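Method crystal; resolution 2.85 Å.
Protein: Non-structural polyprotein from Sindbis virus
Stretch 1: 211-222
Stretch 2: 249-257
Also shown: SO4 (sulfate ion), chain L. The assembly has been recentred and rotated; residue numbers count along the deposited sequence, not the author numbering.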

# COMPACT_ATOMS: atom_id res chain seq x y z
N ASN A 211 -15.84 25.85 -2.16
CA ASN A 211 -14.49 26.01 -2.67
C ASN A 211 -13.79 24.71 -2.35
O ASN A 211 -13.40 24.46 -1.22
N LEU A 212 -13.59 23.91 -3.39
CA LEU A 212 -13.26 22.52 -3.17
C LEU A 212 -11.79 22.34 -2.80
O LEU A 212 -11.39 21.27 -2.35
N ALA A 213 -10.98 23.39 -2.98
CA ALA A 213 -9.60 23.37 -2.48
C ALA A 213 -9.59 23.23 -0.95
O ALA A 213 -8.61 22.78 -0.36
N PHE A 214 -10.67 23.68 -0.32
CA PHE A 214 -10.88 23.55 1.12
C PHE A 214 -11.77 22.36 1.52
O PHE A 214 -12.16 22.24 2.67
N GLY A 215 -12.14 21.52 0.55
CA GLY A 215 -13.03 20.41 0.82
C GLY A 215 -14.48 20.87 0.83
O GLY A 215 -14.82 21.89 0.23
N PHE A 216 -15.36 20.10 1.48
CA PHE A 216 -16.73 20.56 1.66
C PHE A 216 -17.31 20.13 3.01
O PHE A 216 -17.09 19.01 3.46
N PRO A 217 -18.10 21.01 3.62
CA PRO A 217 -18.67 20.74 4.94
C PRO A 217 -19.65 19.58 4.88
O PRO A 217 -20.12 19.24 3.80
N PRO A 218 -19.96 18.97 6.02
CA PRO A 218 -20.85 17.81 6.02
C PRO A 218 -22.22 18.08 5.41
O PRO A 218 -22.87 19.06 5.74
N GLN A 219 -22.59 17.23 4.47
CA GLN A 219 -23.95 17.15 3.93
C GLN A 219 -24.70 16.05 4.67
O GLN A 219 -24.28 15.61 5.74
N ALA A 220 -25.82 15.61 4.11
CA ALA A 220 -26.49 14.42 4.61
C ALA A 220 -25.60 13.21 4.32
O ALA A 220 -24.52 13.35 3.75
N ARG A 221 -26.04 12.02 4.71
CA ARG A 221 -25.23 10.82 4.51
C ARG A 221 -25.80 9.92 3.42
O ARG A 221 -27.01 9.74 3.31
N TYR A 222 -24.91 9.33 2.64
CA TYR A 222 -25.29 8.53 1.48
C TYR A 222 -24.61 7.19 1.57
O TYR A 222 -23.66 7.01 2.33
N LYS A 249 -6.80 13.50 -0.71
CA LYS A 249 -7.00 13.44 0.74
C LYS A 249 -8.12 14.36 1.22
O LYS A 249 -8.96 13.95 2.02
N THR A 250 -8.13 15.59 0.72
CA THR A 250 -9.08 16.60 1.18
C THR A 250 -10.52 16.19 0.87
O THR A 250 -11.39 16.21 1.75
N LEU A 251 -10.75 15.85 -0.39
CA LEU A 251 -12.09 15.50 -0.86
C LEU A 251 -12.53 14.16 -0.30
O LEU A 251 -13.72 13.96 -0.04
N SER A 252 -11.59 13.24 -0.13
CA SER A 252 -11.89 11.96 0.49
C SER A 252 -12.32 12.16 1.94
O SER A 252 -13.24 11.51 2.42
N ARG A 253 -11.65 13.08 2.63
CA ARG A 253 -11.94 13.35 4.03
C ARG A 253 -13.33 13.97 4.18
O ARG A 253 -14.10 13.59 5.07
N SER A 254 -13.64 14.91 3.31
CA SER A 254 -14.95 15.54 3.33
C SER A 254 -16.02 14.49 3.02
O SER A 254 -17.10 14.52 3.61
N ALA A 255 -15.72 13.58 2.10
CA ALA A 255 -16.68 12.57 1.69
C ALA A 255 -17.00 11.63 2.85
O ALA A 255 -18.13 11.17 2.98
N LEU A 256 -15.99 11.32 3.67
CA LEU A 256 -16.20 10.46 4.84
C LEU A 256 -17.26 11.00 5.81
O LEU A 256 -17.94 10.22 6.48
N ASN A 257 -17.39 12.32 5.92
CA ASN A 257 -18.44 12.88 6.75
C ASN A 257 -19.81 12.60 6.15
O ASN A 257 -20.80 12.52 6.85

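What holds the loop of the first stretch against the helix of the second by polar means? One hydrogen bond crosses between them, from the backbone F216 N to S254 OG, at 2.9 Å and nearly straight, with an angle of 167° at the hydrogen. S254 points toward the loop, and its m rotamer (chi1 -70°) sets the hydroxyl in front of the amide. The carbonyl oxygen F216 O also lies 3.2 Å from S254 OG, so both polar backbone atoms of F216 gather around this one hydroxyl. The serine therefore fixes the extended backbone of F216 against the helix, where F216 CA and S254 CA are 5.6 Å apart.

Where does the aromatic side chain go? F216 leaves its backbone sideways, but its p rotamer (chi1 51°, chi2 -86°) brings the end of the ring nearer to the helix, and the residue is buried. S254 CB sits over one face of the ring, 3.4 Å from the centroid of F216 and 9° off the ring normal, a close CH-pi contact. The same serine thus binds the phenylalanine twice, its OG meeting the backbone and its CB the ring. Farther round, F216 CE1 comes within 4.1 Å of L251 CD2 and F216 CZ within 4.3 Å of A255 CB, so apolar groups from successive parts of the helix line the pocket.

Which other apolar side chains fill the contact, and why does G215 fit? L251, with an m, t rotamer, starts sideways and reaches closer with its end; its CD2 lies 4.3 Å from L212 CB, bridging the 3-10 segment and the phenylalanine. L212 has the same m, t conformation. T250 points toward the loop in the m rotamer, laying its CG2 3.5 Å from G215 N, while its OG1 is satisfied elsewhere in the structure. G215 has no side chain, which lets S254 OG approach its CA to 3.4 Å; an ideal CB on G215 would fall 2.6 Å from S254 OG, a clash. Its backbone angles of 82° and -158° independently call for glycine.

What happens at the far end of the helical stretch? P218 and N257 meet through P218 CG and N257 ND2, 4.0 Å apart, a packing contact. N257, in the m rotamer, is braced within its own stretch by a hydrogen bond from R253 NH1 to N257 OD1 of 2.9 Å. R221 extends through m, t and t torsions until its NH1 is 2.7 Å from N257 O. That oxygen lies over one face of the guanidinium, and the poor angle means that the short approach is not a hydrogen bond.

Does any bound group take part? The sulfate ion, probably from the crystallisation liquor, does not bridge the stretches. It accepts a hydrogen bond from K249 NZ to its O4 at 3.0 Å and a weak one from K249 NZ to its O3 at 3.5 Å, at the tip of a fully extended lysine that is out of reach of the loop.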

# COMPACT_ATOMS: atom_id res chain seq x y z
CB ASN A 211 -13.79 27.17 -2.00
CG ASN A 211 -14.66 28.39 -1.90
OD1 ASN A 211 -15.50 28.48 -1.01
ND2 ASN A 211 -14.48 29.33 -2.82
CB LEU A 212 -13.66 21.69 -4.39
CG LEU A 212 -15.17 21.66 -4.68
CD1 LEU A 212 -15.46 20.84 -5.92
CD2 LEU A 212 -15.95 21.11 -3.50
CB ALA A 213 -8.87 24.63 -2.90
CB PHE A 214 -11.43 24.84 1.70
CG PHE A 214 -10.55 26.03 1.46
CD1 PHE A 214 -10.66 26.75 0.28
CD2 PHE A 214 -9.61 26.41 2.40
CE1 PHE A 214 -9.85 27.84 0.04
CE2 PHE A 214 -8.79 27.49 2.17
CZ PHE A 214 -8.91 28.21 0.99
CB PHE A 216 -17.60 20.07 0.51
CG PHE A 216 -17.49 18.60 0.25
CD1 PHE A 216 -16.51 18.11 -0.58
CD2 PHE A 216 -18.39 17.71 0.82
CE1 PHE A 216 -16.39 16.77 -0.82
CE2 PHE A 216 -18.28 16.36 0.58
CZ PHE A 216 -17.28 15.89 -0.25
CB PRO A 217 -19.38 22.04 5.30
CG PRO A 217 -19.72 22.65 3.99
CD PRO A 217 -18.58 22.29 3.07
CB PRO A 218 -20.98 17.48 7.51
CG PRO A 218 -19.67 17.93 8.10
CD PRO A 218 -19.31 19.17 7.33
CB GLN A 219 -23.90 16.86 2.43
CG GLN A 219 -22.93 17.76 1.70
CD GLN A 219 -23.26 19.22 1.89
OE1 GLN A 219 -24.31 19.71 1.49
NE2 GLN A 219 -22.37 19.92 2.59
CB ALA A 220 -27.82 14.24 3.91
CB ARG A 221 -25.08 10.06 5.82
CG ARG A 221 -24.23 10.77 6.84
CD ARG A 221 -23.98 9.91 8.06
NE ARG A 221 -23.47 10.72 9.17
CZ ARG A 221 -22.19 10.98 9.39
NH1 ARG A 221 -21.25 10.50 8.58
NH2 ARG A 221 -21.84 11.72 10.44
CB TYR A 222 -24.89 9.24 0.19
CG TYR A 222 -25.55 10.58 0.01
CD1 TYR A 222 -25.12 11.69 0.73
CD2 TYR A 222 -26.59 10.75 -0.88
CE1 TYR A 222 -25.71 12.92 0.56
CE2 TYR A 222 -27.19 11.97 -1.06
CZ TYR A 222 -26.75 13.06 -0.33
OH TYR A 222 -27.35 14.29 -0.50
CB LYS A 249 -5.71 13.79 1.47
CG LYS A 249 -5.83 13.65 2.98
CD LYS A 249 -4.54 14.02 3.67
CE LYS A 249 -4.62 13.73 5.15
NZ LYS A 249 -3.36 14.09 5.85
CB THR A 250 -8.81 17.96 0.50
OG1 THR A 250 -7.47 18.39 0.75
CG2 THR A 250 -9.77 19.01 1.02
CB LEU A 251 -12.14 15.48 -2.39
CG LEU A 251 -11.93 16.83 -3.09
CD1 LEU A 251 -12.09 16.66 -4.58
CD2 LEU A 251 -12.89 17.89 -2.56
CB SER A 252 -10.67 11.04 0.43
OG SER A 252 -10.37 10.68 -0.91
CB ARG A 253 -10.89 14.31 4.62
CG ARG A 253 -11.18 14.76 6.05
CD ARG A 253 -11.16 13.60 7.03
NE ARG A 253 -11.50 14.01 8.39
CZ ARG A 253 -12.75 14.10 8.85
NH1 ARG A 253 -13.79 13.82 8.07
NH2 ARG A 253 -12.96 14.48 10.11
CB SER A 254 -15.02 16.68 2.31
OG SER A 254 -14.22 17.78 2.70
CB ALA A 255 -16.15 11.78 0.50
CB LEU A 256 -14.89 10.22 5.58
CG LEU A 256 -13.85 9.40 4.83
CD1 LEU A 256 -12.57 9.34 5.63
CD2 LEU A 256 -14.37 7.99 4.55
CB ASN A 257 -18.27 14.39 6.92
CG ASN A 257 -17.02 14.75 7.70
OD1 ASN A 257 -16.63 14.04 8.63
ND2 ASN A 257 -16.39 15.85 7.32
S SO4 L . -2.02 17.53 6.64
O1 SO4 L . -1.34 17.47 7.94
O2 SO4 L . -2.17 18.92 6.22
O3 SO4 L . -1.22 16.81 5.65
O4 SO4 L . -3.35 16.93 6.76